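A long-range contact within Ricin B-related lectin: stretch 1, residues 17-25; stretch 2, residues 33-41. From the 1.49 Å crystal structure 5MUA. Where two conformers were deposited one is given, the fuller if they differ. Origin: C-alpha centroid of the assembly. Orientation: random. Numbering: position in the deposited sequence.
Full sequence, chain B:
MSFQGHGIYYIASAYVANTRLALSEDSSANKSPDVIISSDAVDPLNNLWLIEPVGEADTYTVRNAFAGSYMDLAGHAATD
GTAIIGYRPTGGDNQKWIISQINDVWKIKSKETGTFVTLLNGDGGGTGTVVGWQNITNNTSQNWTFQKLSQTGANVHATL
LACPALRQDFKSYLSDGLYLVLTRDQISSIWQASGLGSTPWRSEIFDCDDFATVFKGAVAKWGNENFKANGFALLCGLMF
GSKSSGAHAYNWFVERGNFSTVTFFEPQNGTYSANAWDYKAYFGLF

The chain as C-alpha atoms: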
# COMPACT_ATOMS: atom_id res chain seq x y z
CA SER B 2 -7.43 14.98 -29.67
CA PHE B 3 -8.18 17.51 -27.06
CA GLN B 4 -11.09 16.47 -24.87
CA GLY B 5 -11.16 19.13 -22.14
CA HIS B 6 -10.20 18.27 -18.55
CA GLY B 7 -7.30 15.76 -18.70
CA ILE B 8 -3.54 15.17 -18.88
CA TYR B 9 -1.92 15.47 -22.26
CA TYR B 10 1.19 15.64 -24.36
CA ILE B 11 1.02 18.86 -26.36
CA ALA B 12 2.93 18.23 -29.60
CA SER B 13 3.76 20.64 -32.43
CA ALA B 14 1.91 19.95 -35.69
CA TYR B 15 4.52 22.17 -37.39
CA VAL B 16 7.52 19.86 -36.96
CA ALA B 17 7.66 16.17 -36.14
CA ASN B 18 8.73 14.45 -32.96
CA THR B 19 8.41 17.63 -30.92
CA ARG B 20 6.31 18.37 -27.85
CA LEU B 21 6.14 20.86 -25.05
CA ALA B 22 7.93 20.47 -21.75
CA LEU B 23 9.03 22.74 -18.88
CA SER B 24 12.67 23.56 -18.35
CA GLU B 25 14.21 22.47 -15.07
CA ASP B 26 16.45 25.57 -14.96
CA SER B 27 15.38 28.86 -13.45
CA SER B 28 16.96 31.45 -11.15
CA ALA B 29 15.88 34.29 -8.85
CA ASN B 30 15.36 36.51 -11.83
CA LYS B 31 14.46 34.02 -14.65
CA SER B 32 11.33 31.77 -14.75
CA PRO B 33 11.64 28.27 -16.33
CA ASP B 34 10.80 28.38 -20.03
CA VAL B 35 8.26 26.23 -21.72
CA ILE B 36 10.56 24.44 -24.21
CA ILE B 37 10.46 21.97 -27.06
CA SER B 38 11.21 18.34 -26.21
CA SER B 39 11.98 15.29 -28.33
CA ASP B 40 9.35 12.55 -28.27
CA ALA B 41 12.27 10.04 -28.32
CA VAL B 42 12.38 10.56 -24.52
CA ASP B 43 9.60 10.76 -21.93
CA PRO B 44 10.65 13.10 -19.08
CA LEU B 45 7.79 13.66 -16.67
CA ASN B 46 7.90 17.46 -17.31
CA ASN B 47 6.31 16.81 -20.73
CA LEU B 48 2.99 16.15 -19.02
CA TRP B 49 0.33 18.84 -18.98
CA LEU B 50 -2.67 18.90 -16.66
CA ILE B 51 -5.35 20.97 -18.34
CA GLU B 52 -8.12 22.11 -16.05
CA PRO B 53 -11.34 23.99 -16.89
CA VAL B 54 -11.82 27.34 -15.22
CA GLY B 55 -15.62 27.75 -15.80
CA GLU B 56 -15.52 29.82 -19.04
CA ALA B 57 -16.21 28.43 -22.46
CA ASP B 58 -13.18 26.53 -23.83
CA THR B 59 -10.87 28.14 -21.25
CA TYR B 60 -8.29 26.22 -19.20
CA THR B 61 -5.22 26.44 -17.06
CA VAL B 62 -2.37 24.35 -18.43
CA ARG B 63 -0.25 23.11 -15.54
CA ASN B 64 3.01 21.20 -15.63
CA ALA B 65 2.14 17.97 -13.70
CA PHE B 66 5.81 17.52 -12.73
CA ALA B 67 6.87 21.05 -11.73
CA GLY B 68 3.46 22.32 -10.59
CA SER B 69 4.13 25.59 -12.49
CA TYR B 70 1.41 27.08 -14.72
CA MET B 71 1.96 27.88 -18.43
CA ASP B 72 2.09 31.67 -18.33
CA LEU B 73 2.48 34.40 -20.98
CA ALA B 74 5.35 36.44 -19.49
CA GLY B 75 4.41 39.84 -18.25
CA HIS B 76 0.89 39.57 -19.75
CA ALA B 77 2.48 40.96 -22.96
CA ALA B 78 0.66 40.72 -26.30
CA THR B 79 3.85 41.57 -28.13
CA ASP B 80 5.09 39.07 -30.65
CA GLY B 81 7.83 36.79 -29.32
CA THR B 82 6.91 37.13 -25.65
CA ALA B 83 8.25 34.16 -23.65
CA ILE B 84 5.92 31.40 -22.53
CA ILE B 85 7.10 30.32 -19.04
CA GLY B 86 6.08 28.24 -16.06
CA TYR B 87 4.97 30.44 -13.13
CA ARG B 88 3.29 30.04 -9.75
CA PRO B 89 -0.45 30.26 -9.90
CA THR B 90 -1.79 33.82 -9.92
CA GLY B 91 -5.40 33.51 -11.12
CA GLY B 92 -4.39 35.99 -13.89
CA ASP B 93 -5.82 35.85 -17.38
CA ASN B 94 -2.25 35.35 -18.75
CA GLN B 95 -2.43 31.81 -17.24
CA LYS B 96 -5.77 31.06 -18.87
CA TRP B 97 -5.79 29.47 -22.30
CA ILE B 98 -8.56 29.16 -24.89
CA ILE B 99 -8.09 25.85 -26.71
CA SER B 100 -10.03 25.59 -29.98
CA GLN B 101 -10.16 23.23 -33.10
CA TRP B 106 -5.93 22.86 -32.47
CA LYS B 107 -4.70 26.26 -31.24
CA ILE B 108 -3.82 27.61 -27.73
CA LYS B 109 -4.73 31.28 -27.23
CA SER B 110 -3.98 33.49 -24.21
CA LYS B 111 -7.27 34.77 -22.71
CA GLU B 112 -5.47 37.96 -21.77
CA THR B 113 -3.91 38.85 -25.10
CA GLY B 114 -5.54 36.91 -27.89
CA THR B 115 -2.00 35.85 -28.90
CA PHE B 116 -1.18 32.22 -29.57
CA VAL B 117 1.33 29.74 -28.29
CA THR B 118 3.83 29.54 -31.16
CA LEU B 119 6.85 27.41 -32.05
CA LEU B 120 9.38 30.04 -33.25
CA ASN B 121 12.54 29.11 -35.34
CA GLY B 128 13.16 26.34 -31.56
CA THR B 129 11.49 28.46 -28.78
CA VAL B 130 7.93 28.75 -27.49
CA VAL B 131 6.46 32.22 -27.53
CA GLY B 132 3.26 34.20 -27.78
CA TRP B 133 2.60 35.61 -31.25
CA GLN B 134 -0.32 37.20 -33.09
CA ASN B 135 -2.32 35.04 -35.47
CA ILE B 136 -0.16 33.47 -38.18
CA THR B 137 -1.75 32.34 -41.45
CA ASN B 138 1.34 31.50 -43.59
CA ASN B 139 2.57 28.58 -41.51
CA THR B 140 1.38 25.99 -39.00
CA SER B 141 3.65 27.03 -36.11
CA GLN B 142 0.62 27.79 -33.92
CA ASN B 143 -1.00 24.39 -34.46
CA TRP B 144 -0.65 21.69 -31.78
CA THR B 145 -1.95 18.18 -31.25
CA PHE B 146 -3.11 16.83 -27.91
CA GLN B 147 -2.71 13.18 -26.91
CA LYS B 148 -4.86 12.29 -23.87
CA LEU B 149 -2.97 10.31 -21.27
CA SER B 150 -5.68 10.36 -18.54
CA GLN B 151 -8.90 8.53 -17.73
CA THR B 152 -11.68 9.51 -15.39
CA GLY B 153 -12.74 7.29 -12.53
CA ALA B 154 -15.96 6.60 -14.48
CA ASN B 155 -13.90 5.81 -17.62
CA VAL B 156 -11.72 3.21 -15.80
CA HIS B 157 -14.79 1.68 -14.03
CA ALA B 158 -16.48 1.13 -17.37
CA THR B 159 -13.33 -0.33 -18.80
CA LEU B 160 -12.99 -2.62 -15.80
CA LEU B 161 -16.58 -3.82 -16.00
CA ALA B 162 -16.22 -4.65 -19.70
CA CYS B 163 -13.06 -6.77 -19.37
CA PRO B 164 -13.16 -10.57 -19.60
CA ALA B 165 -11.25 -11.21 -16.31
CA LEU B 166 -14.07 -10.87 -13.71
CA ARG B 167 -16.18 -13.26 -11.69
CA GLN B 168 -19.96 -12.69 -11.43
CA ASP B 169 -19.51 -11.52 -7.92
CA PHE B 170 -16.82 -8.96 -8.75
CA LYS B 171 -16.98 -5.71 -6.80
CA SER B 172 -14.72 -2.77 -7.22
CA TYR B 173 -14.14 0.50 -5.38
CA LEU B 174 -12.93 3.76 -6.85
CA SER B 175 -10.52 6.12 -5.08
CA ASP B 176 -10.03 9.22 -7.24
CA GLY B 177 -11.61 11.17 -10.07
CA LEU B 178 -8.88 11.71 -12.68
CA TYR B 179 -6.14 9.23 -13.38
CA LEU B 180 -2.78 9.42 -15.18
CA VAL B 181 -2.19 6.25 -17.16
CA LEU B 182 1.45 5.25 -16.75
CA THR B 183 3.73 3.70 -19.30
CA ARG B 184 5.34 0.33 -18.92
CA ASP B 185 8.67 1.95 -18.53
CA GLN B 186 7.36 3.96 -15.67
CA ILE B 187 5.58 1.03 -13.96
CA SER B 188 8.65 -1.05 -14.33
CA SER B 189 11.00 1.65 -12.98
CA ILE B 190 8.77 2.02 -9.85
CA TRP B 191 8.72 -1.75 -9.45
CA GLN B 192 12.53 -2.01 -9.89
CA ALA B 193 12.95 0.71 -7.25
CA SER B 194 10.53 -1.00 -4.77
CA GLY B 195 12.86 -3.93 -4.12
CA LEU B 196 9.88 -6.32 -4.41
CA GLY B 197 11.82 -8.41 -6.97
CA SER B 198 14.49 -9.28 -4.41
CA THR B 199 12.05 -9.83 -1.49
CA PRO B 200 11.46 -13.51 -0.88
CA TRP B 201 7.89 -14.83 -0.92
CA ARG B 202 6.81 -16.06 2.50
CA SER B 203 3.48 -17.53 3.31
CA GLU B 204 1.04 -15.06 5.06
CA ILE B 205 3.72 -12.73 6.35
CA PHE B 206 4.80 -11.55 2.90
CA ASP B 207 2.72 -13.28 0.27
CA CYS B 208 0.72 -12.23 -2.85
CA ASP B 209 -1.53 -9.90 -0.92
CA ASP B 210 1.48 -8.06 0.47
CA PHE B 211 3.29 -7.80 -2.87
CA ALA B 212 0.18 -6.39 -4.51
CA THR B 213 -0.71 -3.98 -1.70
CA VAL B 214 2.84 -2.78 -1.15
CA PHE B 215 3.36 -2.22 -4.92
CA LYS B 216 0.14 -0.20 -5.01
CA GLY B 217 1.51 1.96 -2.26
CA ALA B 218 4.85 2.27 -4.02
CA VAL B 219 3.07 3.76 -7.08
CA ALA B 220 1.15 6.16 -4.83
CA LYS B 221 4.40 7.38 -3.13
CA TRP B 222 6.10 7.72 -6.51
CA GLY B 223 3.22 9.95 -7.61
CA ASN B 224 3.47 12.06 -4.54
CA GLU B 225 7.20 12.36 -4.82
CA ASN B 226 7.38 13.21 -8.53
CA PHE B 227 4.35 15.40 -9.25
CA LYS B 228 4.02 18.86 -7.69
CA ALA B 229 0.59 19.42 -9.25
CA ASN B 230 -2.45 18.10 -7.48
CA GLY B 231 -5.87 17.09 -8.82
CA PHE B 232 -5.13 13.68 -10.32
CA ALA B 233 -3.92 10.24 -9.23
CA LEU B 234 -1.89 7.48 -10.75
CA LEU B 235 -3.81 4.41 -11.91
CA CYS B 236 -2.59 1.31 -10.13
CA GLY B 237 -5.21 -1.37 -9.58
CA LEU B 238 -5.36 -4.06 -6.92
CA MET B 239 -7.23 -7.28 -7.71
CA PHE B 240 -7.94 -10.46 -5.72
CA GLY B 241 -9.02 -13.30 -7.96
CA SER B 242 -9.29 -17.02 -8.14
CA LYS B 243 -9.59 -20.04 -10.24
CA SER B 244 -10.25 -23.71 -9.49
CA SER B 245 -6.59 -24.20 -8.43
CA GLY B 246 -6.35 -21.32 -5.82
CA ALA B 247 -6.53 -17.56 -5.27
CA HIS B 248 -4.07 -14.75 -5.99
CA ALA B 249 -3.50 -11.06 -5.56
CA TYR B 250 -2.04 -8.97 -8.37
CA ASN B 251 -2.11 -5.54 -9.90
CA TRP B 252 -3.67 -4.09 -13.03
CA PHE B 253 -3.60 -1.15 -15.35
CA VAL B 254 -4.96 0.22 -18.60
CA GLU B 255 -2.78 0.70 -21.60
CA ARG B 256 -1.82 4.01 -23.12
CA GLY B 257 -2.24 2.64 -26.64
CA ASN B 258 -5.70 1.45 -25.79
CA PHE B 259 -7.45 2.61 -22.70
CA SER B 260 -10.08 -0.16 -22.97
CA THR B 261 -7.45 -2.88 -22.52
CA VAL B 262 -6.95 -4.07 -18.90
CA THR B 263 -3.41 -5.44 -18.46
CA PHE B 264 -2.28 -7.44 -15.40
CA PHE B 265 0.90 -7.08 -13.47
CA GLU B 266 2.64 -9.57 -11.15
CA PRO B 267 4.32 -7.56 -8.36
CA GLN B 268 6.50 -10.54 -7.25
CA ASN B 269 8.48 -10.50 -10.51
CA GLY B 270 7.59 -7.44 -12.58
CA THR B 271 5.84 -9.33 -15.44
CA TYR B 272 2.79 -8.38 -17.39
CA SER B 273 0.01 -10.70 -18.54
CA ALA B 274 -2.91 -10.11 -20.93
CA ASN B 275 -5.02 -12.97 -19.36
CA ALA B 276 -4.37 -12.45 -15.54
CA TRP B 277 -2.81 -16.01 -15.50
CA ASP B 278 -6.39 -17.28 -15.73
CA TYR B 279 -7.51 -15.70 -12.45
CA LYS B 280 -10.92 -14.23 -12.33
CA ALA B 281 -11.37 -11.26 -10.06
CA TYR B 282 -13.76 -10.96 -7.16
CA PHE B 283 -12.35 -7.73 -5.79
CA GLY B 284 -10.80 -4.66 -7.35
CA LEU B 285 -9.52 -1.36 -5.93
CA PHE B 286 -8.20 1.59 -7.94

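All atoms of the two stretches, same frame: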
# COMPACT_ATOMS: atom_id res chain seq x y z
N ALA B 17 7.88 17.47 -36.72
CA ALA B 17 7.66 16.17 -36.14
C ALA B 17 8.47 15.93 -34.86
O ALA B 17 9.49 16.58 -34.57
CB ALA B 17 8.03 15.08 -37.15
N ASN B 18 8.00 14.94 -34.11
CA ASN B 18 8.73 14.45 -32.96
C ASN B 18 9.01 15.48 -31.86
O ASN B 18 9.95 15.34 -31.11
CB ASN B 18 10.02 13.82 -33.42
CG ASN B 18 9.79 12.67 -34.34
OD1 ASN B 18 10.14 12.72 -35.52
ND2 ASN B 18 9.14 11.64 -33.82
N THR B 19 8.14 16.48 -31.76
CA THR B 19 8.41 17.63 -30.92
C THR B 19 7.18 17.93 -30.07
O THR B 19 6.08 18.08 -30.60
CB THR B 19 8.74 18.86 -31.84
OG1 THR B 19 9.87 18.51 -32.64
CG2 THR B 19 9.11 20.06 -31.07
N ARG B 20 7.39 17.98 -28.78
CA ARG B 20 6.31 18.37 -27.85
C ARG B 20 6.80 19.30 -26.75
O ARG B 20 8.01 19.53 -26.58
CB ARG B 20 5.60 17.13 -27.34
CG ARG B 20 6.51 16.25 -26.53
CD ARG B 20 5.87 14.89 -26.42
NE ARG B 20 6.76 13.91 -25.87
CZ ARG B 20 6.51 12.61 -25.85
NH1 ARG B 20 5.43 12.12 -26.39
NH2 ARG B 20 7.38 11.81 -25.30
N LEU B 21 5.84 19.87 -26.01
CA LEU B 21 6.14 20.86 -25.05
C LEU B 21 6.56 20.24 -23.74
O LEU B 21 6.01 19.23 -23.31
CB LEU B 21 4.94 21.71 -24.86
CG LEU B 21 4.57 22.58 -26.08
CD1 LEU B 21 3.45 23.49 -25.61
CD2 LEU B 21 5.75 23.42 -26.59
N ALA B 22 7.51 20.87 -23.11
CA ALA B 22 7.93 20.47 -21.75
C ALA B 22 8.33 21.75 -20.99
O ALA B 22 8.42 22.84 -21.56
CB ALA B 22 9.10 19.48 -21.83
N LEU B 23 8.52 21.64 -19.68
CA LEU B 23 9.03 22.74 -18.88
C LEU B 23 10.48 22.51 -18.51
O LEU B 23 10.85 21.44 -18.05
CB LEU B 23 8.16 22.94 -17.67
CG LEU B 23 8.46 24.22 -16.94
CD1 LEU B 23 7.89 25.44 -17.68
CD2 LEU B 23 7.77 24.14 -15.56
N SER B 24 11.30 23.52 -18.74
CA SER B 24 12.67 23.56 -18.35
C SER B 24 12.83 23.31 -16.89
O SER B 24 11.98 23.75 -16.11
CB SER B 24 13.32 24.92 -18.64
OG SER B 24 14.72 24.83 -18.33
N GLU B 25 13.89 22.60 -16.51
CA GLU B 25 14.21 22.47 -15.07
C GLU B 25 15.11 23.58 -14.49
O GLU B 25 15.34 23.63 -13.26
CB GLU B 25 14.83 21.10 -14.78
CG GLU B 25 13.97 19.91 -15.09
CD GLU B 25 14.66 18.65 -14.63
OE1 GLU B 25 15.56 18.23 -15.35
OE2 GLU B 25 14.34 18.18 -13.52
N PRO B 33 11.39 29.36 -15.39
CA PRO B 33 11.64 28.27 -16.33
C PRO B 33 10.81 28.46 -17.62
O PRO B 33 9.63 28.84 -17.58
CB PRO B 33 11.15 27.00 -15.60
CG PRO B 33 10.16 27.50 -14.61
CD PRO B 33 10.58 28.91 -14.23
N ASP B 34 11.47 28.27 -18.73
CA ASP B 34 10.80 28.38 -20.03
C ASP B 34 10.00 27.14 -20.33
O ASP B 34 10.42 26.00 -20.06
CB ASP B 34 11.81 28.59 -21.15
CG ASP B 34 12.64 29.87 -20.95
OD1 ASP B 34 12.05 30.91 -20.66
OD2 ASP B 34 13.86 29.79 -21.04
N VAL B 35 8.87 27.32 -21.00
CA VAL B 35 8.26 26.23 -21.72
C VAL B 35 9.17 26.02 -22.92
O VAL B 35 9.50 27.00 -23.64
CB VAL B 35 6.79 26.51 -22.16
CG1 VAL B 35 6.26 25.43 -23.07
CG2 VAL B 35 5.89 26.61 -20.95
N ILE B 36 9.54 24.78 -23.20
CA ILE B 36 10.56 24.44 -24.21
C ILE B 36 10.04 23.29 -25.08
O ILE B 36 9.03 22.61 -24.76
CB ILE B 36 11.94 24.07 -23.61
CG1 ILE B 36 11.84 22.80 -22.66
CG2 ILE B 36 12.52 25.23 -22.80
CD1 ILE B 36 13.17 22.20 -22.16
N ILE B 37 10.68 23.12 -26.22
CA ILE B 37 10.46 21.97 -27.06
C ILE B 37 11.25 20.79 -26.49
O ILE B 37 12.30 20.98 -25.91
CB ILE B 37 10.88 22.20 -28.55
CG1 ILE B 37 12.41 22.48 -28.68
CG2 ILE B 37 10.00 23.29 -29.14
CD1 ILE B 37 12.93 22.74 -30.13
N SER B 38 10.74 19.59 -26.77
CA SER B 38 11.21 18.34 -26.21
C SER B 38 11.04 17.28 -27.27
O SER B 38 9.98 17.18 -27.91
CB SER B 38 10.26 18.00 -25.03
OG SER B 38 10.65 16.85 -24.42
N SER B 39 12.04 16.44 -27.42
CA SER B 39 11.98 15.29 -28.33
C SER B 39 11.03 14.21 -27.78
O SER B 39 11.12 13.83 -26.62
CB SER B 39 13.37 14.65 -28.49
OG SER B 39 13.28 13.46 -29.28
N ASP B 40 10.15 13.70 -28.63
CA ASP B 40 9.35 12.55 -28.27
C ASP B 40 10.16 11.23 -28.27
O ASP B 40 9.58 10.20 -27.94
CB ASP B 40 7.98 12.48 -28.99
CG ASP B 40 8.07 12.09 -30.44
OD1 ASP B 40 9.16 11.75 -30.88
OD2 ASP B 40 7.04 12.16 -31.14
N ALA B 41 11.46 11.26 -28.54
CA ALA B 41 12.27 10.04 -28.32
C ALA B 41 12.49 9.81 -26.84
O ALA B 41 12.87 8.74 -26.49
CB ALA B 41 13.62 10.03 -29.01
O HOH W 1 9.32 14.59 -24.46
O HOH W 2 14.39 27.77 -18.33

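Strands 19-23 and 35-39 lie side by side as an antiparallel pair. Their N-to-C directions differ by 134°, well short of 180°, so the ladder is strongly twisted, yet the axes approach to 4.4 Å and the register holds without a bulge: Thr19 faces Ser39, Arg20 faces Ser38, Leu21 faces Ile37, Ala22 faces Ile36 and Leu23 faces Val35.

Hydrogen-bonded and non-hydrogen-bonded pairs alternate along this register. At Ala22 and Ile36 the ring is closed by two well-aligned bonds, Ala22 N to Ile36 O (2.8 Å, 160° at the hydrogen) and Ile36 N to Ala22 O (2.8 Å, 170°). The Arg20-Ser38 pair is less even. Arg20 N to Ser38 O is nearly linear at 2.8 Å and 173°, whereas Ser38 N to Arg20 O, though only 2.7 Å long, is bent to 117° and therefore weak. The pattern continues beyond the strands, with Asp40 N donating to Asn18 O (3.0 Å) and Ser24 N to Asp34 O (2.9 Å). Between these bonds, CA-H groups approach carbonyls, as in Leu21 CA to Ile36 O and Val35 CA to Ala22 O, both 3.4 Å.

The side chains of Arg20, Ala22, Ile36 and Ser38 share one face. On this face Ala22 CB lies 3.7 Å from Ser38 CB, and a looser apolar contact runs from Ala22 CB to Ile36 CG1 at 4.4 Å. Arg20, with chi1 at 64° and its next two torsions trans, extends along the pair until Asp40 CB covers one face of its guanidinium, 3.5 Å from Arg20 CZ. Water 1 adds a polar link: it accepts from Arg20 NE (3.0 Å), donates to Ser39 O (2.9 Å) and hydrogen-bonds Ser38 OG (2.6 Å).

Thr19, Leu23, Val35 and Ser39 occupy the other face. Leu23 supplies apolar contacts there, CD1 to Val35 CG2 at 4.0 Å and CG to Pro33 CB at 4.1 Å. The side chains of Leu21 and Ile37 diverge, although Leu21 CD2 still reaches within 4.1 Å of Val35 CG1.

Polar contacts flank the ladder. Asn18 ND2 donates to Asp40 OD1 at 2.9 Å and 157°, with a weak second bond to Asp40 OD2 at 3.4 Å, so a neutral amide meets a carboxylate beside the Asp40 N-Asn18 O backbone bond. Near Ser24, water 2 accepts from Asp34 N at 3.0 Å and bonds weakly to Ser24 OG, also at 3.0 Å, bridging the two stretches. Altogether the contact buries 813 Å², summed over both sides.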